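Local structure of NADPH-flavin oxidoreductase (Vibrio harveyi, 1BKJ) at residues A33-S38 with I110-C115; S40-V46 with I103-S108; A73-F79 with V151-L157. The protein catalyses the NADPH-dependent reduction of FMN to FMNH2, which it provides to luciferase for bioluminescence, and works as a homodimer. All coordinates share one frame; numbering follows the deposited sequence.

All three contacts are buried, and they are tied together by helix 98-121. Contacts 1 and 2 use successive parts of that helix: I110-C115 takes the end of helix 24-35, and I103-S108 takes the loop that follows it, so that contact 2 is nested within the chain loop closed by contact 1. Both touch FMN and the second subunit, but contact 1 combines close backbone packing at G34 with an asparagine amide, whereas contact 2 joins loop and helix through an aspartate carboxylate and apolar side chains. Contact 3, nearest the centre of the chain, pairs two strands through backbone bonds and apolar side chains. A112 and S108 of the helix pack on its F79, F153 and L152.

Contact 1: residues A33-S38 with I110-C115; sequences AGLAAS and IMAQNC. With FMN (flavin mononucleotide), chain F.
G34 and M111 bring the two backbones to 4.8 Å between their CA atoms, where the last turn of helix 24-35 passes helix 98-121. Beyond L35 the first chain leaves the helix, and A37 N still bonds back to G34 O before the chain runs on to S38. Without a side chain, G34 lets C115 SG come to 3.6 Å from its CA. M111 packs one turn earlier, against the carbonyl of G34: CG stands anti to the backbone N (chi1 -178°), the chain runs straight to SD and then bends, and both CG and CE lie against G34 O, CG at 3.4 Å. CE also reaches L35 CD2. The polar link is made by N114, whose ND2 donates to A33 O at 3.0 Å; the bond is bent (135° at the hydrogen) and the acceptor lies out of the amide plane. ND2 also gives a hydrogen to a water that binds A36 O weakly, while OD1 accepts from Q113 NE2 of the second subunit, so the amide is gripped at both ends. A37 CB touches both N114 ND2 and I110 CG2, the latter at 3.8 Å. At the far end I110 CD1 touches FMN C8M at 3.5 Å and S38 CB lies near O3'. Close helix packing at a glycine thus leads into the FMN pocket of this nitroreductase-family dimer, a site completed by the second subunit.

Contact 2: residues S40-V46 with I103-S108; sequences SSMLQVV and IGAVDS. With FMN (flavin mononucleotide), chain F; PO4 (phosphate ion), chain E.
S40 and D107 make the polar core of the contact, a two-pronged grip in which one serine meets both carboxylate oxygens. S40 N donates to D107 OD2 at 2.9 Å in a nearly straight bond (164°), and S40 OG donates to OD1 at 2.8 Å; each oxygen is met on its syn side, a little out of the carboxylate plane. The serine OG lies beside its own backbone N (chi1 -58°), which puts both donors before the same acid. A water donates to OD2 and accepts from V45 N, extending the grip along the loop, and together these bonds should fix the rotation of the buried carboxylate and probably help to stabilise its negative charge. Apolar contacts flank it. I103 CG2 sits between S40 CB and V45 CG2, the latter 3.9 Å away, with the two branched side chains crossing at about a right angle. V45 CG2 also rests on G104 CA, while V46 spreads both methyls over S108 OG, CG2 at 3.7 Å. That hydroxyl is turned back to G104 O within the helix. Ligand contacts lie at the S40 end: S40 OG is 3.2 Å from FMN C7, V106 CG1 touches C7M, and S41 binds a phosphate ion, probably from the crystallisation liquor, through N and OG. Loop 40-46 and helix 98-121 thereby form one wall of the FMN site at the dimer interface, where H11, R15 and K167 of the second subunit bind the same flavin.

Contact 3: residues A73-F79 with V151-L157; sequences AAEFLVF and VLFGMCL
F79 and F153 form an aromatic bump on one face of the strand pair, a slid pair of rings whose planes are 20° apart and whose centroids lie 5.3 Å from each other. They barely overlap; instead F79 CB stands over one face of the F153 ring, toward its rim, in a CH-pi contact, and F79 CD1 comes to 3.6 Å from F153 CE1. F153 reaches there because its CG lies between the backbone N and the carbonyl carbon (chi1 54°). Beyond the rings, M155 CB meets the edge of F79, L77 CD1 touches L157 CD1 at 4.2 Å, and the face continues to E75, whose CB lies beside that of L157. On the other face the hollow is G154. The ring of F76, with CG anti to the backbone N (chi1 -171°), swings over the neighbouring strand into this gap and sets CZ 3.8 Å from G154 CA. C156 SG lies at the edge of the same ring, and V78 CG1 packs on V151 CG2 at 3.6 Å. Between the two faces run the antiparallel backbone bonds, such as F79 N to F153 O at 2.8 Å. Classic bulges interrupt the pairing at either end: A74 and E75 both face L157, and L152 and F153 both face F79. The two strands are the inner pair of a four-stranded antiparallel sheet. Strand 46-50 pairs with 75-82, where R50 forms a salt bridge with E75, and strand 125-129 pairs with 149-158; helix 98-121 covers the face bearing F153, M155 and L157.

Contact 1: residues A33-S38 with I110-C115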
loop_
_atom_site.group_PDB
_atom_site.type_symbol
_atom_site.label_atom_id
_atom_site.label_comp_id
_atom_site.label_asym_id
_atom_site.label_seq_id
_atom_site.Cartn_x
_atom_site.Cartn_y
_atom_site.Cartn_z
ATOM N N ALA A 33 -0.298 14.065 6.879
ATOM C CA ALA A 33 0.191 13.648 5.569
ATOM C C ALA A 33 -0.371 12.260 5.237
ATOM O O ALA A 33 -0.802 12.011 4.107
ATOM C CB ALA A 33 1.696 13.619 5.559
ATOM N N GLY A 34 -0.421 11.392 6.254
ATOM C CA GLY A 34 -0.969 10.064 6.099
ATOM C C GLY A 34 -2.465 10.134 5.821
ATOM O O GLY A 34 -2.948 9.471 4.896
ATOM N N LEU A 35 -3.179 10.998 6.551
ATOM C CA LEU A 35 -4.622 11.156 6.382
ATOM C C LEU A 35 -5.029 11.690 5.010
ATOM O O LEU A 35 -6.082 11.329 4.504
ATOM C CB LEU A 35 -5.213 12.029 7.488
ATOM C CG LEU A 35 -5.254 11.439 8.897
ATOM C CD1 LEU A 35 -5.749 12.508 9.832
ATOM C CD2 LEU A 35 -6.147 10.223 8.964
ATOM N N ALA A 36 -4.136 12.453 4.382
ATOM C CA ALA A 36 -4.347 13.033 3.055
ATOM C C ALA A 36 -4.254 12.006 1.904
ATOM O O ALA A 36 -4.489 12.352 0.739
ATOM C CB ALA A 36 -3.356 14.191 2.819
ATOM N N ALA A 37 -3.923 10.750 2.230
ATOM C CA ALA A 37 -3.815 9.677 1.229
ATOM C C ALA A 37 -5.182 9.288 0.651
ATOM O O ALA A 37 -6.205 9.456 1.319
ATOM C CB ALA A 37 -3.170 8.452 1.854
ATOM N N SER A 38 -5.193 8.773 -0.585
ATOM C CA SER A 38 -6.424 8.296 -1.233
ATOM C C SER A 38 -6.979 7.137 -0.404
ATOM O O SER A 38 -6.214 6.405 0.228
ATOM C CB SER A 38 -6.129 7.779 -2.644
ATOM O OG SER A 38 -5.758 8.818 -3.519
ATOM N N ILE A 110 -0.526 2.728 1.074
ATOM C CA ILE A 110 -0.641 4.091 0.531
ATOM C C ILE A 110 -0.478 5.118 1.668
ATOM O O ILE A 110 0.341 6.027 1.572
ATOM C CB ILE A 110 -2.023 4.309 -0.160
ATOM C CG1 ILE A 110 -2.149 3.386 -1.368
ATOM C CG2 ILE A 110 -2.216 5.768 -0.608
ATOM C CD1 ILE A 110 -3.536 3.302 -1.905
ATOM N N MET A 111 -1.241 4.939 2.743
ATOM C CA MET A 111 -1.185 5.841 3.890
ATOM C C MET A 111 0.195 5.892 4.554
ATOM O O MET A 111 0.713 6.993 4.827
ATOM C CB MET A 111 -2.251 5.462 4.924
ATOM C CG MET A 111 -2.269 6.378 6.110
ATOM S SD MET A 111 -3.476 5.996 7.306
ATOM C CE MET A 111 -4.795 6.939 6.677
ATOM N N ALA A 112 0.768 4.708 4.805
ATOM C CA ALA A 112 2.079 4.591 5.437
ATOM C C ALA A 112 3.197 5.232 4.638
ATOM O O ALA A 112 4.099 5.841 5.220
ATOM C CB ALA A 112 2.399 3.163 5.730
ATOM N N GLN A 113 3.113 5.139 3.309
ATOM C CA GLN A 113 4.123 5.739 2.462
ATOM C C GLN A 113 4.056 7.256 2.516
ATOM O O GLN A 113 5.089 7.906 2.443
ATOM C CB GLN A 113 4.070 5.190 1.030
ATOM C CG GLN A 113 5.202 5.656 0.093
ATOM C CD GLN A 113 6.623 5.401 0.615
ATOM O OE1 GLN A 113 6.850 4.553 1.473
ATOM N NE2 GLN A 113 7.583 6.131 0.070
ATOM N N ASN A 114 2.855 7.806 2.712
ATOM C CA ASN A 114 2.689 9.255 2.849
ATOM C C ASN A 114 3.340 9.714 4.164
ATOM O O ASN A 114 4.085 10.698 4.175
ATOM C CB ASN A 114 1.211 9.638 2.832
ATOM C CG ASN A 114 0.745 10.143 1.479
ATOM O OD1 ASN A 114 1.428 10.016 0.469
ATOM N ND2 ASN A 114 -0.428 10.736 1.464
ATOM N N CYS A 115 3.139 8.926 5.228
ATOM C CA CYS A 115 3.704 9.188 6.561
ATOM C C CYS A 115 5.226 9.176 6.507
ATOM O O CYS A 115 5.866 10.135 6.948
ATOM C CB CYS A 115 3.233 8.145 7.576
ATOM S SG CYS A 115 1.510 8.286 8.059
HETATM N N1 FMN F . -11.985 6.486 -7.578
HETATM C C2 FMN F . -12.749 6.300 -8.700
HETATM O O2 FMN F . -13.370 7.204 -9.216
HETATM N N3 FMN F . -12.756 4.975 -9.141
HETATM C C4 FMN F . -12.053 3.880 -8.617
HETATM O O4 FMN F . -12.136 2.785 -9.188
HETATM C C4A FMN F . -11.329 4.199 -7.385
HETATM N N5 FMN F . -10.513 3.186 -6.863
HETATM C C5A FMN F . -9.652 3.423 -5.788
HETATM C C6 FMN F . -8.864 2.372 -5.342
HETATM C C7 FMN F . -7.918 2.612 -4.349
HETATM C C7M FMN F . -6.817 1.557 -4.171
HETATM C C8 FMN F . -7.862 3.886 -3.668
HETATM C C8M FMN F . -6.916 4.184 -2.537
HETATM C C9 FMN F . -8.706 4.932 -4.051
HETATM C C9A FMN F . -9.589 4.743 -5.176
HETATM N N10 FMN F . -10.400 5.789 -5.735
HETATM C C10 FMN F . -11.246 5.530 -6.853
HETATM C "C1'" FMN F . -10.245 7.113 -5.395
HETATM C "C2'" FMN F . -11.237 7.741 -4.397
HETATM O "O2'" FMN F . -12.526 7.222 -4.182
HETATM C "C3'" FMN F . -10.695 8.639 -3.360
HETATM O "O3'" FMN F . -9.364 8.439 -2.963
HETATM C "C4'" FMN F . -11.579 9.321 -2.359
HETATM O "O4'" FMN F . -12.998 9.231 -2.402
HETATM C "C5'" FMN F . -10.956 10.307 -1.450
HETATM O "O5'" FMN F . -10.877 11.441 -2.351
HETATM P P FMN F . -9.547 12.164 -2.813
HETATM O O1P FMN F . -9.103 12.804 -1.577
HETATM O O2P FMN F . -10.028 13.095 -3.832
HETATM O O3P FMN F . -8.595 11.156 -3.328
HETATM O O HOH W 1 -1.875 12.749 -0.393
#

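Contact 2: residues S40-V46 with I103-S108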
loop_
_atom_site.group_PDB
_atom_site.type_symbol
_atom_site.label_atom_id
_atom_site.label_comp_id
_atom_site.label_asym_id
_atom_site.label_seq_id
_atom_site.Cartn_x
_atom_site.Cartn_y
_atom_site.Cartn_z
ATOM N N SER A 40 -9.940 3.872 -0.644
ATOM C CA SER A 40 -10.877 3.090 -1.465
ATOM C C SER A 40 -12.302 3.311 -1.011
ATOM O O SER A 40 -12.613 3.066 0.150
ATOM C CB SER A 40 -10.569 1.593 -1.397
ATOM O OG SER A 40 -9.253 1.295 -1.804
ATOM N N SER A 41 -13.126 3.852 -1.918
ATOM C CA SER A 41 -14.556 4.172 -1.698
ATOM C C SER A 41 -14.787 5.091 -0.486
ATOM O O SER A 41 -15.890 5.125 0.084
ATOM C CB SER A 41 -15.421 2.894 -1.592
ATOM O OG SER A 41 -15.248 2.033 -2.697
ATOM N N MET A 42 -13.726 5.819 -0.102
ATOM C CA MET A 42 -13.710 6.726 1.057
ATOM C C MET A 42 -14.116 5.969 2.353
ATOM O O MET A 42 -14.645 6.551 3.303
ATOM C CB MET A 42 -14.595 7.955 0.780
ATOM C CG MET A 42 -14.335 9.172 1.632
ATOM S SD MET A 42 -12.624 9.637 1.779
ATOM C CE MET A 42 -12.804 11.230 2.520
ATOM N N LEU A 43 -13.816 4.665 2.379
ATOM C CA LEU A 43 -14.151 3.779 3.489
ATOM C C LEU A 43 -13.356 4.054 4.750
ATOM O O LEU A 43 -13.847 3.812 5.838
ATOM C CB LEU A 43 -14.002 2.308 3.073
ATOM C CG LEU A 43 -14.959 1.695 2.031
ATOM C CD1 LEU A 43 -14.411 0.386 1.475
ATOM C CD2 LEU A 43 -16.329 1.488 2.640
ATOM N N GLN A 44 -12.151 4.613 4.583
ATOM C CA GLN A 44 -11.226 4.960 5.680
ATOM C C GLN A 44 -11.052 3.773 6.642
ATOM O O GLN A 44 -11.492 3.798 7.789
ATOM C CB GLN A 44 -11.679 6.260 6.358
ATOM C CG GLN A 44 -11.619 7.432 5.390
ATOM C CD GLN A 44 -12.069 8.723 6.002
ATOM O OE1 GLN A 44 -11.344 9.333 6.786
ATOM N NE2 GLN A 44 -13.281 9.141 5.675
ATOM N N VAL A 45 -10.406 2.729 6.122
ATOM C CA VAL A 45 -10.217 1.456 6.825
ATOM C C VAL A 45 -8.906 1.206 7.575
ATOM O O VAL A 45 -8.601 0.062 7.949
ATOM C CB VAL A 45 -10.465 0.279 5.843
ATOM C CG1 VAL A 45 -11.821 0.398 5.277
ATOM C CG2 VAL A 45 -9.433 0.265 4.706
ATOM N N VAL A 46 -8.125 2.265 7.756
ATOM C CA VAL A 46 -6.837 2.159 8.438
ATOM C C VAL A 46 -6.851 2.814 9.820
ATOM O O VAL A 46 -7.451 3.879 10.020
ATOM C CB VAL A 46 -5.696 2.786 7.581
ATOM C CG1 VAL A 46 -4.317 2.502 8.197
ATOM C CG2 VAL A 46 -5.757 2.264 6.139
ATOM N N ILE A 103 -8.338 -4.411 0.365
ATOM C CA ILE A 103 -8.496 -2.949 0.460
ATOM C C ILE A 103 -7.717 -2.459 1.676
ATOM O O ILE A 103 -6.989 -1.480 1.569
ATOM C CB ILE A 103 -9.999 -2.514 0.536
ATOM C CG1 ILE A 103 -10.601 -2.537 -0.867
ATOM C CG2 ILE A 103 -10.172 -1.085 1.140
ATOM C CD1 ILE A 103 -12.115 -2.306 -0.887
ATOM N N GLY A 104 -7.841 -3.177 2.796
ATOM C CA GLY A 104 -7.125 -2.833 4.015
ATOM C C GLY A 104 -5.610 -2.810 3.838
ATOM O O GLY A 104 -4.962 -1.869 4.280
ATOM N N ALA A 105 -5.068 -3.809 3.140
ATOM C CA ALA A 105 -3.631 -3.910 2.872
ATOM C C ALA A 105 -3.109 -2.853 1.888
ATOM O O ALA A 105 -2.073 -2.232 2.138
ATOM C CB ALA A 105 -3.289 -5.307 2.391
ATOM N N VAL A 106 -3.841 -2.637 0.789
ATOM C CA VAL A 106 -3.469 -1.648 -0.218
ATOM C C VAL A 106 -3.527 -0.228 0.379
ATOM O O VAL A 106 -2.560 0.525 0.276
ATOM C CB VAL A 106 -4.394 -1.761 -1.482
ATOM C CG1 VAL A 106 -4.249 -0.550 -2.398
ATOM C CG2 VAL A 106 -4.044 -3.010 -2.266
ATOM N N ASP A 107 -4.643 0.105 1.028
ATOM C CA ASP A 107 -4.830 1.426 1.635
ATOM C C ASP A 107 -3.840 1.720 2.767
ATOM O O ASP A 107 -3.431 2.867 2.912
ATOM C CB ASP A 107 -6.279 1.620 2.098
ATOM C CG ASP A 107 -7.260 1.837 0.936
ATOM O OD1 ASP A 107 -6.978 1.459 -0.222
ATOM O OD2 ASP A 107 -8.351 2.376 1.192
ATOM N N SER A 108 -3.418 0.690 3.515
ATOM C CA SER A 108 -2.434 0.842 4.609
ATOM C C SER A 108 -1.076 1.212 4.035
ATOM O O SER A 108 -0.403 2.070 4.576
ATOM C CB SER A 108 -2.288 -0.438 5.422
ATOM O OG SER A 108 -3.414 -0.624 6.264
HETATM N N1 FMN F . -11.985 6.486 -7.578
HETATM C C2 FMN F . -12.749 6.300 -8.700
HETATM O O2 FMN F . -13.370 7.204 -9.216
HETATM N N3 FMN F . -12.756 4.975 -9.141
HETATM C C4 FMN F . -12.053 3.880 -8.617
HETATM O O4 FMN F . -12.136 2.785 -9.188
HETATM C C4A FMN F . -11.329 4.199 -7.385
HETATM N N5 FMN F . -10.513 3.186 -6.863
HETATM C C5A FMN F . -9.652 3.423 -5.788
HETATM C C6 FMN F . -8.864 2.372 -5.342
HETATM C C7 FMN F . -7.918 2.612 -4.349
HETATM C C7M FMN F . -6.817 1.557 -4.171
HETATM C C8 FMN F . -7.862 3.886 -3.668
HETATM C C8M FMN F . -6.916 4.184 -2.537
HETATM C C9 FMN F . -8.706 4.932 -4.051
HETATM C C9A FMN F . -9.589 4.743 -5.176
HETATM N N10 FMN F . -10.400 5.789 -5.735
HETATM C C10 FMN F . -11.246 5.530 -6.853
HETATM C "C1'" FMN F . -10.245 7.113 -5.395
HETATM C "C2'" FMN F . -11.237 7.741 -4.397
HETATM O "O2'" FMN F . -12.526 7.222 -4.182
HETATM C "C3'" FMN F . -10.695 8.639 -3.360
HETATM O "O3'" FMN F . -9.364 8.439 -2.963
HETATM C "C4'" FMN F . -11.579 9.321 -2.359
HETATM O "O4'" FMN F . -12.998 9.231 -2.402
HETATM C "C5'" FMN F . -10.956 10.307 -1.450
HETATM O "O5'" FMN F . -10.877 11.441 -2.351
HETATM P P FMN F . -9.547 12.164 -2.813
HETATM O O1P FMN F . -9.103 12.804 -1.577
HETATM O O2P FMN F . -10.028 13.095 -3.832
HETATM O O3P FMN F . -8.595 11.156 -3.328
HETATM P P PO4 E . -14.604 4.497 -5.572
HETATM O O1 PO4 E . -15.791 3.778 -4.936
HETATM O O2 PO4 E . -13.397 4.698 -4.741
HETATM O O3 PO4 E . -14.326 3.453 -6.615
HETATM O O4 PO4 E . -15.314 5.796 -5.949
HETATM O O HOH W 2 -9.046 3.440 3.578
#

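Contact 3: residues A73-F79 with V151-L157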
loop_
_atom_site.group_PDB
_atom_site.type_symbol
_atom_site.label_atom_id
_atom_site.label_comp_id
_atom_site.label_asym_id
_atom_site.label_seq_id
_atom_site.Cartn_x
_atom_site.Cartn_y
_atom_site.Cartn_z
ATOM N N ALA A 73 13.743 3.763 18.424
ATOM C CA ALA A 73 13.112 4.785 17.571
ATOM C C ALA A 73 12.367 5.823 18.420
ATOM O O ALA A 73 11.842 5.484 19.488
ATOM C CB ALA A 73 12.131 4.126 16.613
ATOM N N ALA A 74 12.352 7.077 17.959
ATOM C CA ALA A 74 11.650 8.163 18.649
ATOM C C ALA A 74 10.137 7.903 18.632
ATOM O O ALA A 74 9.454 8.161 19.618
ATOM C CB ALA A 74 11.981 9.510 18.003
ATOM N N GLU A 75 9.634 7.363 17.518
ATOM C CA GLU A 75 8.214 7.023 17.358
ATOM C C GLU A 75 8.015 5.640 16.706
ATOM O O GLU A 75 8.753 5.272 15.792
ATOM C CB GLU A 75 7.473 8.071 16.493
ATOM C CG GLU A 75 7.262 9.467 17.111
ATOM C CD GLU A 75 6.425 9.465 18.381
ATOM O OE1 GLU A 75 5.372 8.790 18.411
ATOM O OE2 GLU A 75 6.813 10.158 19.348
ATOM N N PHE A 76 7.048 4.868 17.204
ATOM C CA PHE A 76 6.722 3.580 16.611
ATOM C C PHE A 76 5.216 3.541 16.371
ATOM O O PHE A 76 4.428 3.575 17.317
ATOM C CB PHE A 76 7.173 2.392 17.469
ATOM C CG PHE A 76 7.037 1.048 16.776
ATOM C CD1 PHE A 76 7.834 0.735 15.651
ATOM C CD2 PHE A 76 6.077 0.106 17.211
ATOM C CE1 PHE A 76 7.680 -0.492 14.957
ATOM C CE2 PHE A 76 5.911 -1.134 16.524
ATOM C CZ PHE A 76 6.718 -1.425 15.395
ATOM N N LEU A 77 4.847 3.476 15.089
ATOM C CA LEU A 77 3.454 3.446 14.628
ATOM C C LEU A 77 3.094 2.062 14.085
ATOM O O LEU A 77 3.872 1.480 13.332
ATOM C CB LEU A 77 3.258 4.469 13.507
ATOM C CG LEU A 77 3.690 5.923 13.691
ATOM C CD1 LEU A 77 3.418 6.669 12.406
ATOM C CD2 LEU A 77 2.958 6.573 14.872
ATOM N N VAL A 78 1.938 1.522 14.486
ATOM C CA VAL A 78 1.487 0.211 14.020
ATOM C C VAL A 78 0.242 0.419 13.153
ATOM O O VAL A 78 -0.751 0.978 13.617
ATOM C CB VAL A 78 1.163 -0.757 15.194
ATOM C CG1 VAL A 78 0.891 -2.164 14.669
ATOM C CG2 VAL A 78 2.303 -0.807 16.211
ATOM N N PHE A 79 0.318 -0.023 11.894
ATOM C CA PHE A 79 -0.773 0.120 10.933
ATOM C C PHE A 79 -1.644 -1.097 10.933
ATOM O O PHE A 79 -1.162 -2.215 10.750
ATOM C CB PHE A 79 -0.224 0.392 9.543
ATOM C CG PHE A 79 0.348 1.763 9.391
ATOM C CD1 PHE A 79 1.618 2.080 9.922
ATOM C CD2 PHE A 79 -0.406 2.771 8.775
ATOM C CE1 PHE A 79 2.128 3.403 9.845
ATOM C CE2 PHE A 79 0.082 4.090 8.688
ATOM C CZ PHE A 79 1.357 4.412 9.226
ATOM N N VAL A 151 -3.429 -6.646 12.633
ATOM C CA VAL A 151 -2.147 -5.946 12.498
ATOM C C VAL A 151 -1.508 -6.302 11.157
ATOM O O VAL A 151 -1.616 -7.444 10.706
ATOM C CB VAL A 151 -1.163 -6.245 13.710
ATOM C CG1 VAL A 151 -0.924 -7.729 13.893
ATOM C CG2 VAL A 151 0.188 -5.538 13.512
ATOM N N LEU A 152 -0.916 -5.304 10.500
ATOM C CA LEU A 152 -0.236 -5.499 9.232
ATOM C C LEU A 152 1.261 -5.250 9.331
ATOM O O LEU A 152 2.051 -6.101 8.945
ATOM C CB LEU A 152 -0.847 -4.636 8.137
ATOM C CG LEU A 152 -2.204 -5.058 7.579
ATOM C CD1 LEU A 152 -2.532 -4.115 6.463
ATOM C CD2 LEU A 152 -2.205 -6.505 7.060
ATOM N N PHE A 153 1.658 -4.067 9.789
ATOM C CA PHE A 153 3.074 -3.748 9.937
ATOM C C PHE A 153 3.259 -2.562 10.863
ATOM O O PHE A 153 2.312 -1.841 11.153
ATOM C CB PHE A 153 3.752 -3.470 8.565
ATOM C CG PHE A 153 3.074 -2.403 7.735
ATOM C CD1 PHE A 153 3.385 -1.039 7.918
ATOM C CD2 PHE A 153 2.089 -2.746 6.791
ATOM C CE1 PHE A 153 2.725 -0.036 7.189
ATOM C CE2 PHE A 153 1.409 -1.748 6.049
ATOM C CZ PHE A 153 1.729 -0.388 6.249
ATOM N N GLY A 154 4.499 -2.368 11.293
ATOM C CA GLY A 154 4.852 -1.240 12.126
ATOM C C GLY A 154 5.742 -0.297 11.329
ATOM O O GLY A 154 6.056 -0.565 10.159
ATOM N N MET A 155 6.138 0.812 11.946
ATOM C CA MET A 155 7.020 1.787 11.314
ATOM C C MET A 155 7.830 2.520 12.372
ATOM O O MET A 155 7.266 3.071 13.321
ATOM C CB MET A 155 6.230 2.801 10.471
ATOM C CG MET A 155 7.123 3.787 9.713
ATOM S SD MET A 155 6.219 4.951 8.721
ATOM C CE MET A 155 5.865 3.939 7.315
ATOM N N CYS A 156 9.151 2.482 12.215
ATOM C CA CYS A 156 10.072 3.183 13.108
ATOM C C CYS A 156 10.377 4.543 12.489
ATOM O O CYS A 156 10.576 4.637 11.283
ATOM C CB CYS A 156 11.400 2.435 13.245
ATOM S SG CYS A 156 11.313 0.828 13.997
ATOM N N LEU A 157 10.350 5.598 13.302
ATOM C CA LEU A 157 10.668 6.955 12.851
ATOM C C LEU A 157 11.607 7.603 13.874
ATOM O O LEU A 157 11.517 7.323 15.073
ATOM C CB LEU A 157 9.399 7.827 12.690
ATOM C CG LEU A 157 8.319 7.498 11.639
ATOM C CD1 LEU A 157 7.144 8.454 11.761
ATOM C CD2 LEU A 157 8.915 7.513 10.226
#